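Local coordinates for protein TRAP dicarboxylate transporter, DctP subunit (Anaerococcus prevoti, PDB 4N91) that binds D-glucuronate, in both its alpha and beta forms, as the extracytoplasmic solute-binding subunit of a probable TRAP-type uptake system, at residues M80-L83 and T84-G87; E217-L220 and T221-H225; W277-A280 and V281-K285. All blocks are in the same frame, centred on the assembly; numbering follows the deposited sequence. Where two conformers were deposited one is given.

Contact 1 (M80-L83 and T84-G87); sequences MVQL and TQTG
Met80 to Leu83 and Thr84 to Gly87 form the last turns of helix 77-86 and the first residue beyond it. The main backbone bonds run from residue i+4 to residue i. Thr84 N donates to Met80 O, and Gln85 N to Val81 O over 2.9 Å. Thr84 N also makes a weak i+3 bond to Val81 O. The bond from Thr86 N to Gln82 O is weak, at 3.3 Å, and Gly87 N bonds to Thr84 O. Gly87 then leaves the helix with a phi of 87°, where a CB would jam against the carbonyl oxygen before it.

Thr84 turns back on its own helix. Thr84 OG1 donates to Met80 O over 2.8 Å. The hydroxyl stands beside its backbone N and opposite the carbonyl carbon (chi1 -58°), which brings it within reach of the preceding turn. Thr84 N and OG1 approach Met80 O from opposite faces of the carbonyl plane, so this oxygen is gripped twice. The buried hydroxyl is thereby satisfied within the helix. A valine here would probably leave Met80 O with the backbone bond alone.

Gln82 and Gln85 lie side by side and point the same way. Gln85 OE1 rests 3.7 Å from Gln82 CG, and the two amide planes are 33° apart. Gln82 NE2 bonds to Ile78 O and Gln85 NE2 to Gly141 O.

Met80, Val81 and Thr84 face inward. The Met80 side chain comes within about 4 Å of those of Asn38 and Gln77, both seen to bind glucuronate. Met80 and Thr84 touch Cys92 of strand 91-95, and Val81 touches Ala94 there. Val81 and Thr84 meet Ile245 of strand 242-247, while Val81 and Gln85 touch Phe143 of strand 143-149. The helix thus packs against the five-stranded mixed sheet.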
# COMPACT_ATOMS: atom_id res chain seq x y z
N MSE A 80 4.62 4.02 13.06
CA MSE A 80 4.38 5.37 12.53
C MSE A 80 2.90 5.76 12.58
O MSE A 80 2.59 6.91 12.86
CB MSE A 80 4.91 5.50 11.09
CG MSE A 80 6.40 5.46 11.04
SE MSE A 80 7.07 5.95 9.25
CE MSE A 80 6.79 4.22 8.38
N VAL A 81 2.00 4.83 12.28
CA VAL A 81 0.57 5.15 12.34
C VAL A 81 0.23 5.57 13.78
O VAL A 81 -0.50 6.55 13.99
CB VAL A 81 -0.30 4.00 11.89
CG1 VAL A 81 -1.79 4.32 12.11
CG2 VAL A 81 -0.05 3.69 10.43
N GLN A 82 0.77 4.84 14.76
CA GLN A 82 0.50 5.17 16.16
C GLN A 82 1.09 6.52 16.56
O GLN A 82 0.46 7.27 17.32
CB GLN A 82 0.97 4.02 17.08
CG GLN A 82 0.14 2.76 16.87
CD GLN A 82 0.64 1.58 17.67
OE1 GLN A 82 0.01 1.15 18.64
NE2 GLN A 82 1.80 1.04 17.26
N LEU A 83 2.27 6.85 16.04
CA LEU A 83 2.87 8.16 16.29
C LEU A 83 2.05 9.26 15.63
O LEU A 83 2.03 10.40 16.10
CB LEU A 83 4.30 8.23 15.78
CG LEU A 83 5.30 7.32 16.50
CD1 LEU A 83 6.66 7.42 15.81
CD2 LEU A 83 5.38 7.70 17.98
N THR A 84 1.39 8.92 14.53
CA THR A 84 0.56 9.92 13.83
C THR A 84 -0.73 10.15 14.61
O THR A 84 -1.22 11.28 14.70
CB THR A 84 0.25 9.47 12.39
OG1 THR A 84 1.49 9.26 11.69
CG2 THR A 84 -0.57 10.51 11.66
N GLN A 85 -1.26 9.09 15.21
CA GLN A 85 -2.44 9.20 16.06
C GLN A 85 -2.25 10.19 17.20
O GLN A 85 -3.18 10.93 17.54
CB GLN A 85 -2.81 7.85 16.66
CG GLN A 85 -3.43 6.85 15.72
CD GLN A 85 -3.82 5.57 16.44
OE1 GLN A 85 -2.97 4.78 16.87
NE2 GLN A 85 -5.11 5.38 16.60
N THR A 86 -1.07 10.20 17.82
CA THR A 86 -0.81 11.07 18.96
C THR A 86 -0.30 12.44 18.56
O THR A 86 -0.24 13.36 19.37
CB THR A 86 0.23 10.45 19.91
OG1 THR A 86 1.49 10.37 19.24
CG2 THR A 86 -0.21 9.07 20.37
N GLY A 87 0.09 12.58 17.29
CA GLY A 87 0.65 13.83 16.81
C GLY A 87 2.14 13.94 17.03
O GLY A 87 2.73 14.98 16.76

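Contact 2 (E217-L220 and T221-H225); sequences EMSL and TDNGH
Met218 and Ser219 meet Thr221, Asp222 and His225 in a local, buried contact around the end of the short helix 218-221. Along the chain it falls between strand 212-215 and strand 231-238, and it lies beside the sugar pocket. Two amides converge on Met218 O. Asp222 N donates to Met218 O over 2.9 Å, tilted 16° from the carbonyl plane. Thr221 N donates to Met218 O over 3.3 Å, from well above that plane. Gly224 follows with positive phi and ends the turn. His225 N then donates to Ser219 O over 3.1 Å, in the carbonyl plane and on a lone pair.

The same carbonyl lies over one face of the His225 ring. Ser219 O sits 3.3 Å above the ring plane, offset toward the rim. Ser219 CB lies 3.7 Å from His225 ND1. His225 CG stands opposite the carbonyl carbon (chi1 -60°), which folds the ring back over the Ser219 peptide. ND1 is hydrogen-bonded to Tyr157 OH, and that bond helps fix the ring's rotation.

The Met218 chain bends at both chi2 and chi3. Two conformers were deposited for it; in the one given, Met218 CE packs 4.0 Å from Asp222 CG. Asp222 OD2 bonds to Ser40 OG.

Asn215 and Asn216, both seen to bind glucuronate, immediately precede this turn. Ser219 lies against Asn215, and Met218 against Asn216. The turn is consistent with a second-shell element behind these two asparagines in a family 7 solute-binding protein.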
# COMPACT_ATOMS: atom_id res chain seq x y z
N GLU A 217 6.80 -5.40 -7.77
CA GLU A 217 8.14 -5.72 -8.22
C GLU A 217 9.26 -4.95 -7.53
O GLU A 217 10.39 -5.41 -7.51
CB GLU A 217 8.25 -5.54 -9.72
CG GLU A 217 7.23 -6.36 -10.50
CD GLU A 217 5.93 -5.63 -10.83
OE1 GLU A 217 5.45 -4.79 -10.03
OE2 GLU A 217 5.38 -5.90 -11.93
N MSE A 218 8.93 -3.79 -6.95
CA MSE A 218 9.93 -2.96 -6.31
C MSE A 218 10.51 -3.62 -5.07
O MSE A 218 11.64 -3.35 -4.67
CB MSE A 218 9.36 -1.57 -6.00
CG MSE A 218 9.36 -0.63 -7.18
SE MSE A 218 11.16 -0.01 -7.40
CE MSE A 218 11.28 1.60 -6.32
N SER A 219 9.75 -4.52 -4.45
CA SER A 219 10.26 -5.28 -3.32
C SER A 219 11.46 -6.11 -3.71
O SER A 219 12.33 -6.36 -2.89
CB SER A 219 9.19 -6.24 -2.77
OG SER A 219 8.25 -5.53 -1.97
N LEU A 220 11.48 -6.61 -4.95
CA LEU A 220 12.53 -7.50 -5.38
C LEU A 220 13.87 -6.79 -5.46
O LEU A 220 14.91 -7.37 -5.20
CB LEU A 220 12.23 -8.07 -6.77
CG LEU A 220 10.98 -8.93 -6.89
CD1 LEU A 220 10.68 -9.26 -8.35
CD2 LEU A 220 11.16 -10.20 -6.08
N THR A 221 13.82 -5.52 -5.85
CA THR A 221 15.02 -4.79 -6.24
C THR A 221 15.37 -3.77 -5.16
O THR A 221 16.42 -3.88 -4.52
CB THR A 221 14.85 -4.14 -7.63
OG1 THR A 221 13.66 -3.32 -7.63
CG2 THR A 221 14.73 -5.21 -8.71
N ASP A 222 14.46 -2.84 -4.90
CA ASP A 222 14.72 -1.78 -3.94
C ASP A 222 14.95 -2.35 -2.54
O ASP A 222 15.77 -1.83 -1.76
CB ASP A 222 13.55 -0.79 -3.93
CG ASP A 222 14.00 0.61 -3.59
OD1 ASP A 222 15.09 1.03 -4.06
OD2 ASP A 222 13.27 1.28 -2.84
N ASN A 223 14.24 -3.43 -2.20
CA ASN A 223 14.33 -4.04 -0.88
C ASN A 223 15.10 -5.35 -0.89
O ASN A 223 15.25 -5.98 0.15
CB ASN A 223 12.95 -4.22 -0.28
CG ASN A 223 12.13 -2.95 -0.38
OD1 ASN A 223 11.40 -2.74 -1.35
ND2 ASN A 223 12.35 -2.04 0.56
N GLY A 224 15.61 -5.73 -2.06
CA GLY A 224 16.50 -6.86 -2.19
C GLY A 224 15.88 -8.24 -2.11
O GLY A 224 16.61 -9.23 -2.05
N HIS A 225 14.55 -8.36 -2.13
CA HIS A 225 13.97 -9.68 -1.96
C HIS A 225 14.29 -10.63 -3.11
O HIS A 225 14.22 -11.85 -2.96
CB HIS A 225 12.46 -9.60 -1.78
CG HIS A 225 12.03 -8.80 -0.61
ND1 HIS A 225 10.71 -8.55 -0.32
CD2 HIS A 225 12.75 -8.14 0.34
CE1 HIS A 225 10.62 -7.78 0.75
NE2 HIS A 225 11.84 -7.52 1.17

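Contact 3 (W277-A280 and V281-K285); sequences WKVA and VDKAK
Val281 lies over one face of the Trp277 indole, one turn further along helix 256-290. Its CB stands 3.9 Å above the ring plane, offset toward the rim. The closest ring atoms are those of the five-membered part: Trp277 CE2 is 4.1 Å from Val281 CB, and Trp277 NE1 is equally far from Val281 CG1. The two side chains meet at a slant. Trp277 CG extends opposite its backbone N (chi1 178°), which carries the indole forward to Val281, one turn on. Val281 CG1 sits between its backbone N and carbonyl carbon (chi1 71°). That position presses Val281 CG1 against the previous turn, 3.3 Å from Trp277 O and 3.4 Å from Lys278 O.

On another side of the helix, Val279 and Lys283 run alongside each other in the same direction. Val279 CG1 packs against CE and NZ of Lys283, with Lys283 NZ 3.6 Å from Val279 CG1.

Regular helical bonds hold these pairs one turn apart. Val281 N donates to Trp277 O at 2.9 Å, and Lys283 N to Val279 O at 3.1 Å.

The inner side of the helix meets several parts of the fold. Trp277 packs on Asn216, a glucuronate-binding residue, and on Met218. Ala280 and Ala284 also touch Met218 on helix 218-221. Pro44 of helix 44-60 lies against Trp277 and Ala280.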
# COMPACT_ATOMS: atom_id res chain seq x y z
N TRP A 277 6.34 6.33 -10.05
CA TRP A 277 6.00 4.91 -9.89
C TRP A 277 6.12 4.19 -11.23
O TRP A 277 6.71 3.12 -11.32
CB TRP A 277 4.59 4.74 -9.32
CG TRP A 277 4.29 3.30 -9.23
CD1 TRP A 277 3.51 2.56 -10.09
CD2 TRP A 277 4.80 2.38 -8.26
NE1 TRP A 277 3.52 1.24 -9.71
CE2 TRP A 277 4.31 1.11 -8.60
CE3 TRP A 277 5.64 2.51 -7.15
CZ2 TRP A 277 4.63 -0.03 -7.86
CZ3 TRP A 277 5.95 1.39 -6.42
CH2 TRP A 277 5.44 0.14 -6.78
N LYS A 278 5.57 4.79 -12.28
CA LYS A 278 5.60 4.19 -13.61
C LYS A 278 7.03 3.93 -14.08
O LYS A 278 7.35 2.83 -14.53
CB LYS A 278 4.86 5.09 -14.61
CG LYS A 278 3.41 5.34 -14.25
CD LYS A 278 2.74 6.28 -15.25
CE LYS A 278 1.47 6.91 -14.68
NZ LYS A 278 0.36 5.91 -14.57
N VAL A 279 7.88 4.93 -13.91
CA VAL A 279 9.29 4.83 -14.24
C VAL A 279 9.97 3.72 -13.43
O VAL A 279 10.66 2.85 -13.97
CB VAL A 279 10.00 6.19 -13.97
CG1 VAL A 279 11.49 6.08 -14.23
CG2 VAL A 279 9.40 7.27 -14.87
N ALA A 280 9.77 3.77 -12.12
CA ALA A 280 10.47 2.88 -11.19
C ALA A 280 10.08 1.42 -11.39
O ALA A 280 10.93 0.54 -11.33
CB ALA A 280 10.20 3.29 -9.76
N VAL A 281 8.80 1.16 -11.61
CA VAL A 281 8.37 -0.22 -11.72
C VAL A 281 8.91 -0.86 -13.00
O VAL A 281 9.30 -2.02 -13.01
CB VAL A 281 6.82 -0.35 -11.52
CG1 VAL A 281 6.08 0.21 -12.68
CG2 VAL A 281 6.44 -1.81 -11.27
N ASP A 282 9.00 -0.07 -14.07
CA ASP A 282 9.65 -0.52 -15.31
C ASP A 282 11.11 -0.87 -15.06
O ASP A 282 11.57 -1.94 -15.47
CB ASP A 282 9.57 0.56 -16.39
CG ASP A 282 8.21 0.62 -17.04
OD1 ASP A 282 7.40 -0.31 -16.83
OD2 ASP A 282 7.96 1.61 -17.76
N LYS A 283 11.84 0.02 -14.39
CA LYS A 283 13.23 -0.25 -14.07
C LYS A 283 13.37 -1.45 -13.14
O LYS A 283 14.35 -2.20 -13.22
CB LYS A 283 13.90 0.98 -13.46
CG LYS A 283 13.94 2.18 -14.41
CD LYS A 283 14.96 3.21 -13.98
CE LYS A 283 14.82 4.52 -14.75
NZ LYS A 283 15.05 5.70 -13.84
N ALA A 284 12.41 -1.62 -12.22
CA ALA A 284 12.48 -2.73 -11.28
C ALA A 284 12.33 -4.06 -12.02
O ALA A 284 13.06 -5.03 -11.74
CB ALA A 284 11.41 -2.59 -10.23
N LYS A 285 11.43 -4.11 -12.98
CA LYS A 285 11.23 -5.36 -13.71
C LYS A 285 12.53 -5.74 -14.43
O LYS A 285 12.90 -6.91 -14.45
CB LYS A 285 10.11 -5.25 -14.73
CG LYS A 285 8.72 -5.09 -14.12
CD LYS A 285 7.70 -4.95 -15.24
CE LYS A 285 6.45 -4.27 -14.78
NZ LYS A 285 5.54 -4.07 -15.94

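None of the three contacts closes a long loop: each spans consecutive residues. They follow in series, without nesting or crossing. Contact 1 comes first, where helix 77-86 ends before strand 91-95 of the five-stranded sheet. It touches neither of the others and lies on the opposite side of the chain's centre from contact 3. Contact 2 follows strand 212-215 of the four-stranded sheet. Contact 3 comes later, within the long helix 256-290. Contacts 2 and 3 pack directly: Thr221 CG2 lies 3.5 Å from Ala284 O, and Glu217 OE1 lies 3.4 Å from Val281 CG2. The long helix thus covers the turn that follows the sugar-binding asparagines.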